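Local coordinates for protein SAM-dependent methyltransferase (Anabaena variabilis ATCC 29413, PDB 3GGD) that probably transfers a methyl group from S-adenosyl-L-methionine to an acceptor substrate, and binds the by-product S-adenosyl-L-homocysteine, at residues A[59-71]-A[80-94]. Residues are numbered along the deposited sequence; the frame is centred on the assembly and turned at random. Where two conformers were deposited one is given.
With SAH (S-adenosyl-L-homocysteine), chain E; SO4 (sulfate ion), chain H.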
loop_
_atom_site.group_PDB
_atom_site.type_symbol
_atom_site.label_atom_id
_atom_site.label_comp_id
_atom_site.label_asym_id
_atom_site.label_seq_id
_atom_site.Cartn_x
_atom_site.Cartn_y
_atom_site.Cartn_z
ATOM N N PRO A 59 -7.441 16.825 4.904
ATOM C CA PRO A 59 -7.476 15.518 5.525
ATOM C C PRO A 59 -6.413 14.627 4.884
ATOM O O PRO A 59 -6.082 14.822 3.707
ATOM C CB PRO A 59 -8.887 14.970 5.173
ATOM C CG PRO A 59 -9.393 15.819 4.061
ATOM C CD PRO A 59 -8.655 17.120 4.109
ATOM N N LEU A 60 -5.890 13.691 5.668
ATOM C CA LEU A 60 -4.918 12.721 5.197
ATOM C C LEU A 60 -5.575 11.364 5.087
ATOM O O LEU A 60 -6.102 10.852 6.082
ATOM C CB LEU A 60 -3.722 12.590 6.146
ATOM C CG LEU A 60 -2.642 11.560 5.712
ATOM C CD1 LEU A 60 -2.022 11.838 4.324
ATOM C CD2 LEU A 60 -1.545 11.498 6.765
ATOM N N ILE A 61 -5.497 10.772 3.888
ATOM C CA ILE A 61 -5.964 9.424 3.687
ATOM C C ILE A 61 -4.794 8.454 3.666
ATOM O O ILE A 61 -3.813 8.685 2.956
ATOM C CB ILE A 61 -6.742 9.277 2.343
ATOM C CG1 ILE A 61 -8.107 10.027 2.425
ATOM C CG2 ILE A 61 -6.921 7.770 1.971
ATOM C CD1 ILE A 61 -8.845 10.166 1.035
ATOM N N ASP A 62 -4.883 7.404 4.505
ATOM C CA ASP A 62 -3.992 6.204 4.437
ATOM C C ASP A 62 -4.753 5.261 3.537
ATOM O O ASP A 62 -5.725 4.628 3.949
ATOM C CB ASP A 62 -3.750 5.559 5.811
ATOM C CG ASP A 62 -2.712 4.442 5.770
ATOM O OD1 ASP A 62 -2.337 3.985 4.662
ATOM O OD2 ASP A 62 -2.276 4.004 6.861
ATOM N N PHE A 63 -4.363 5.250 2.265
ATOM C CA PHE A 63 -5.075 4.498 1.241
ATOM C C PHE A 63 -4.587 3.042 1.232
ATOM O O PHE A 63 -3.384 2.811 1.073
ATOM C CB PHE A 63 -4.835 5.085 -0.157
ATOM C CG PHE A 63 -5.766 4.515 -1.146
ATOM C CD1 PHE A 63 -5.526 3.264 -1.689
ATOM C CD2 PHE A 63 -6.965 5.150 -1.410
ATOM C CE1 PHE A 63 -6.430 2.678 -2.541
ATOM C CE2 PHE A 63 -7.897 4.568 -2.274
ATOM C CZ PHE A 63 -7.636 3.314 -2.822
ATOM N N ALA A 64 -5.503 2.075 1.404
ATOM C CA ALA A 64 -5.140 0.635 1.525
ATOM C C ALA A 64 -4.350 0.448 2.840
ATOM O O ALA A 64 -3.231 -0.082 2.891
ATOM C CB ALA A 64 -4.353 0.098 0.255
ATOM N N CYS A 65 -4.942 0.947 3.913
ATOM C CA CYS A 65 -4.303 1.008 5.217
ATOM C C CYS A 65 -4.098 -0.338 5.938
ATOM O O CYS A 65 -3.434 -0.396 6.994
ATOM C CB CYS A 65 -5.106 1.943 6.119
ATOM S SG CYS A 65 -6.792 1.318 6.485
ATOM N N GLY A 66 -4.702 -1.413 5.427
ATOM C CA GLY A 66 -4.535 -2.730 6.045
ATOM C C GLY A 66 -5.010 -2.704 7.497
ATOM O O GLY A 66 -6.076 -2.146 7.802
ATOM N N ASN A 67 -4.198 -3.258 8.391
ATOM C CA ASN A 67 -4.525 -3.338 9.811
ATOM C C ASN A 67 -4.193 -2.103 10.612
ATOM O O ASN A 67 -4.263 -2.117 11.854
ATOM C CB ASN A 67 -3.880 -4.562 10.475
ATOM C CG ASN A 67 -2.371 -4.545 10.396
ATOM O OD1 ASN A 67 -1.794 -3.619 9.857
ATOM N ND2 ASN A 67 -1.733 -5.571 10.925
ATOM N N GLY A 68 -3.812 -1.034 9.929
ATOM C CA GLY A 68 -3.676 0.262 10.584
ATOM C C GLY A 68 -2.425 0.557 11.360
ATOM O O GLY A 68 -2.368 1.561 12.063
ATOM N N THR A 69 -1.409 -0.290 11.236
ATOM C CA THR A 69 -0.181 -0.086 11.982
ATOM C C THR A 69 0.422 1.272 11.656
ATOM O O THR A 69 0.811 1.987 12.557
ATOM C CB THR A 69 0.850 -1.159 11.677
ATOM O OG1 THR A 69 0.273 -2.462 11.931
ATOM C CG2 THR A 69 2.143 -0.949 12.525
ATOM N N GLN A 70 0.460 1.652 10.370
ATOM C CA GLN A 70 1.082 2.935 9.994
ATOM C C GLN A 70 0.148 4.111 10.249
ATOM O O GLN A 70 0.590 5.255 10.546
ATOM C CB GLN A 70 1.536 2.906 8.526
ATOM C CG GLN A 70 2.366 1.641 8.103
ATOM C CD GLN A 70 3.555 1.310 9.020
ATOM O OE1 GLN A 70 4.298 2.203 9.443
ATOM N NE2 GLN A 70 3.771 0.014 9.291
ATOM N N THR A 71 -1.148 3.833 10.112
ATOM C CA THR A 71 -2.215 4.793 10.296
ATOM C C THR A 71 -2.180 5.403 11.684
ATOM O O THR A 71 -2.302 6.622 11.846
ATOM C CB THR A 71 -3.593 4.118 10.067
ATOM O OG1 THR A 71 -3.505 3.212 8.954
ATOM C CG2 THR A 71 -4.701 5.164 9.818
ATOM N N ARG A 80 -6.184 15.058 11.131
ATOM C CA ARG A 80 -7.294 14.216 10.706
ATOM C C ARG A 80 -6.834 13.148 9.728
ATOM O O ARG A 80 -6.322 13.456 8.645
ATOM C CB ARG A 80 -8.395 15.075 10.079
ATOM C CG ARG A 80 -9.601 14.275 9.593
ATOM C CD ARG A 80 -10.562 15.152 8.804
ATOM N NE ARG A 80 -11.730 14.388 8.369
ATOM C CZ ARG A 80 -12.682 14.858 7.569
ATOM N NH1 ARG A 80 -12.622 16.083 7.079
ATOM N NH2 ARG A 80 -13.707 14.079 7.264
ATOM N N VAL A 81 -7.046 11.890 10.110
ATOM C CA VAL A 81 -6.649 10.740 9.299
ATOM C C VAL A 81 -7.851 9.829 9.014
ATOM O O VAL A 81 -8.646 9.516 9.899
ATOM C CB VAL A 81 -5.509 9.945 9.981
ATOM C CG1 VAL A 81 -5.111 8.694 9.140
ATOM C CG2 VAL A 81 -4.252 10.885 10.277
ATOM N N ILE A 82 -7.947 9.399 7.757
ATOM C CA ILE A 82 -8.946 8.462 7.306
ATOM C C ILE A 82 -8.203 7.243 6.723
ATOM O O ILE A 82 -7.417 7.355 5.797
ATOM C CB ILE A 82 -9.853 9.090 6.233
ATOM C CG1 ILE A 82 -10.580 10.319 6.810
ATOM C CG2 ILE A 82 -10.870 8.062 5.707
ATOM C CD1 ILE A 82 -11.162 11.272 5.757
ATOM N N GLY A 83 -8.468 6.077 7.285
ATOM C CA GLY A 83 -7.885 4.825 6.806
ATOM C C GLY A 83 -8.901 4.113 5.918
ATOM O O GLY A 83 -10.013 3.795 6.347
ATOM N N LEU A 84 -8.539 3.916 4.659
ATOM C CA LEU A 84 -9.423 3.267 3.695
ATOM C C LEU A 84 -8.843 1.900 3.288
ATOM O O LEU A 84 -7.637 1.768 3.022
ATOM C CB LEU A 84 -9.580 4.130 2.455
ATOM C CG LEU A 84 -10.211 5.529 2.613
ATOM C CD1 LEU A 84 -10.188 6.230 1.219
ATOM C CD2 LEU A 84 -11.593 5.457 3.212
ATOM N N ASP A 85 -9.711 0.896 3.204
ATOM C CA ASP A 85 -9.300 -0.407 2.727
ATOM C C ASP A 85 -10.508 -1.124 2.149
ATOM O O ASP A 85 -11.660 -0.901 2.582
ATOM C CB ASP A 85 -8.650 -1.229 3.846
ATOM C CG ASP A 85 -7.716 -2.312 3.304
ATOM O OD1 ASP A 85 -8.218 -3.401 2.893
ATOM O OD2 ASP A 85 -6.468 -2.072 3.279
ATOM N N VAL A 86 -10.247 -1.997 1.185
ATOM C CA VAL A 86 -11.287 -2.834 0.589
ATOM C C VAL A 86 -11.801 -3.924 1.518
ATOM O O VAL A 86 -12.931 -4.384 1.343
ATOM C CB VAL A 86 -10.775 -3.520 -0.733
ATOM C CG1 VAL A 86 -9.808 -4.680 -0.458
ATOM C CG2 VAL A 86 -11.948 -3.970 -1.630
ATOM N N SER A 87 -11.000 -4.305 2.530
ATOM C CA SER A 87 -11.310 -5.444 3.367
ATOM C C SER A 87 -11.919 -5.073 4.697
ATOM O O SER A 87 -11.277 -4.383 5.513
ATOM C CB SER A 87 -10.024 -6.264 3.656
ATOM O OG SER A 87 -10.252 -7.274 4.654
ATOM N N LYS A 88 -13.108 -5.626 4.969
ATOM C CA LYS A 88 -13.751 -5.399 6.251
ATOM C C LYS A 88 -12.984 -6.052 7.396
ATOM O O LYS A 88 -12.976 -5.534 8.516
ATOM C CB LYS A 88 -15.214 -5.845 6.226
ATOM C CG LYS A 88 -15.403 -7.313 6.029
ATOM C CD LYS A 88 -16.863 -7.734 6.092
ATOM C CE LYS A 88 -16.957 -9.233 5.741
ATOM N NZ LYS A 88 -18.356 -9.672 5.718
ATOM N N SER A 89 -12.358 -7.201 7.141
ATOM C CA SER A 89 -11.577 -7.877 8.191
ATOM C C SER A 89 -10.315 -7.080 8.521
ATOM O O SER A 89 -9.949 -6.950 9.708
ATOM C CB SER A 89 -11.260 -9.344 7.810
ATOM O OG SER A 89 -12.448 -10.142 7.773
ATOM N N ALA A 90 -9.670 -6.509 7.499
ATOM C CA ALA A 90 -8.536 -5.592 7.755
ATOM C C ALA A 90 -8.955 -4.443 8.691
ATOM O O ALA A 90 -8.296 -4.177 9.699
ATOM C CB ALA A 90 -7.947 -5.033 6.455
ATOM N N LEU A 91 -10.084 -3.811 8.385
ATOM C CA LEU A 91 -10.567 -2.702 9.176
ATOM C C LEU A 91 -11.044 -3.147 10.531
ATOM O O LEU A 91 -10.984 -2.377 11.459
ATOM C CB LEU A 91 -11.649 -1.932 8.423
ATOM C CG LEU A 91 -11.175 -1.314 7.082
ATOM C CD1 LEU A 91 -12.346 -0.490 6.440
ATOM C CD2 LEU A 91 -9.908 -0.470 7.250
ATOM N N GLU A 92 -11.493 -4.400 10.663
ATOM C CA GLU A 92 -11.839 -4.935 11.966
ATOM C C GLU A 92 -10.591 -5.075 12.866
ATOM O O GLU A 92 -10.633 -4.760 14.052
ATOM C CB GLU A 92 -12.596 -6.252 11.825
ATOM C CG GLU A 92 -13.032 -6.795 13.172
ATOM C CD GLU A 92 -13.900 -8.040 13.086
ATOM O OE1 GLU A 92 -14.566 -8.246 12.045
ATOM O OE2 GLU A 92 -13.910 -8.782 14.088
ATOM N N ILE A 93 -9.474 -5.528 12.310
ATOM C CA ILE A 93 -8.205 -5.527 13.054
ATOM C C ILE A 93 -7.774 -4.072 13.401
ATOM O O ILE A 93 -7.451 -3.763 14.554
ATOM C CB ILE A 93 -7.047 -6.236 12.306
ATOM C CG1 ILE A 93 -7.402 -7.704 11.947
ATOM C CG2 ILE A 93 -5.785 -6.201 13.177
ATOM C CD1 ILE A 93 -6.508 -8.390 10.883
ATOM N N ALA A 94 -7.789 -3.194 12.406
ATOM C CA ALA A 94 -7.419 -1.793 12.585
ATOM C C ALA A 94 -8.227 -1.116 13.702
ATOM O O ALA A 94 -7.672 -0.441 14.561
ATOM C CB ALA A 94 -7.600 -1.003 11.254
HETATM N N SAH E . -0.606 -0.021 3.571
HETATM C CA SAH E . -0.701 -1.176 4.503
HETATM C CB SAH E . -1.144 -2.487 3.820
HETATM C CG SAH E . -0.339 -3.024 2.623
HETATM S SD SAH E . -0.943 -4.610 2.018
HETATM C C SAH E . 0.609 -1.412 5.240
HETATM O O SAH E . 0.616 -2.052 6.323
HETATM O OXT SAH E . 1.671 -1.003 4.772
HETATM C "C5'" SAH E . -1.991 -4.084 0.692
HETATM C "C4'" SAH E . -3.374 -3.567 1.187
HETATM O "O4'" SAH E . -4.163 -3.126 0.056
HETATM C "C3'" SAH E . -4.273 -4.587 1.910
HETATM O "O3'" SAH E . -4.723 -4.119 3.170
HETATM C "C2'" SAH E . -5.472 -4.761 0.986
HETATM O "O2'" SAH E . -6.699 -5.187 1.613
HETATM C "C1'" SAH E . -5.534 -3.413 0.292
HETATM N N9 SAH E . -6.291 -3.426 -0.965
HETATM C C8 SAH E . -6.203 -4.395 -1.917
HETATM N N7 SAH E . -7.001 -4.092 -2.954
HETATM C C5 SAH E . -7.616 -2.910 -2.645
HETATM C C6 SAH E . -8.625 -2.082 -3.297
HETATM N N6 SAH E . -9.085 -2.531 -4.488
HETATM N N1 SAH E . -9.068 -0.965 -2.702
HETATM C C2 SAH E . -8.578 -0.596 -1.475
HETATM N N3 SAH E . -7.671 -1.333 -0.835
HETATM C C4 SAH E . -7.184 -2.483 -1.342
HETATM S S SO4 H . -15.330 9.775 6.569
HETATM O O1 SO4 H . -14.841 10.983 7.249
HETATM O O2 SO4 H . -14.641 8.556 6.987
HETATM O O3 SO4 H . -15.165 9.982 5.139
HETATM O O4 SO4 H . -16.749 9.582 6.870
#
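Leu84 lies against Ile61 and Phe63 on one face of two parallel strands, 60-63 and 81-85. Its CD1 branch does the touching, and the two side chains Leu84 and Ile61 cross obliquely. Leu84 CG stands anti to the carbonyl carbon (chi1 -62°), and CD1 meets Ile61 CG2 at 3.7 Å, with Phe63 CD2 a little farther off at 4.3 Å. On the other face, Val81 CG1 meets Thr71 CG2 at 3.6 Å. Thr71 OG1 gives its proton to Asp62 OD2 from above the carboxylate plane. Parallel-sheet hydrogen bonds join the strands from Leu60 N to Arg80 O as far as Asp62 O and Leu84 N; Leu84 O then accepts Cys65 N and, weakly, Ala64 N. Beyond the strands, Asn67 CB packs on Ile93 CG2 (3.7 Å), while its amide turns to Asp36.

This is the first beta-alpha-beta unit of a Rossmann-like methyltransferase, with the glycine-containing loop after strand 60-63. Asp85 ends the second strand. Its OD1 accepts a hydrogen bond from SAH O2' and its OD2 one from SAH O3', each at 2.7 Å. Gly66 N also bonds OD2 (2.9 Å), from above the carboxylate plane, and Ser87 N bonds OD1, an Asx turn. With an alanine in place of Asp85, both ribose hydroxyls, Gly66 N and Ser87 N would probably lose this acceptor. One carboxylate thus ties the ribose to the glycine loop.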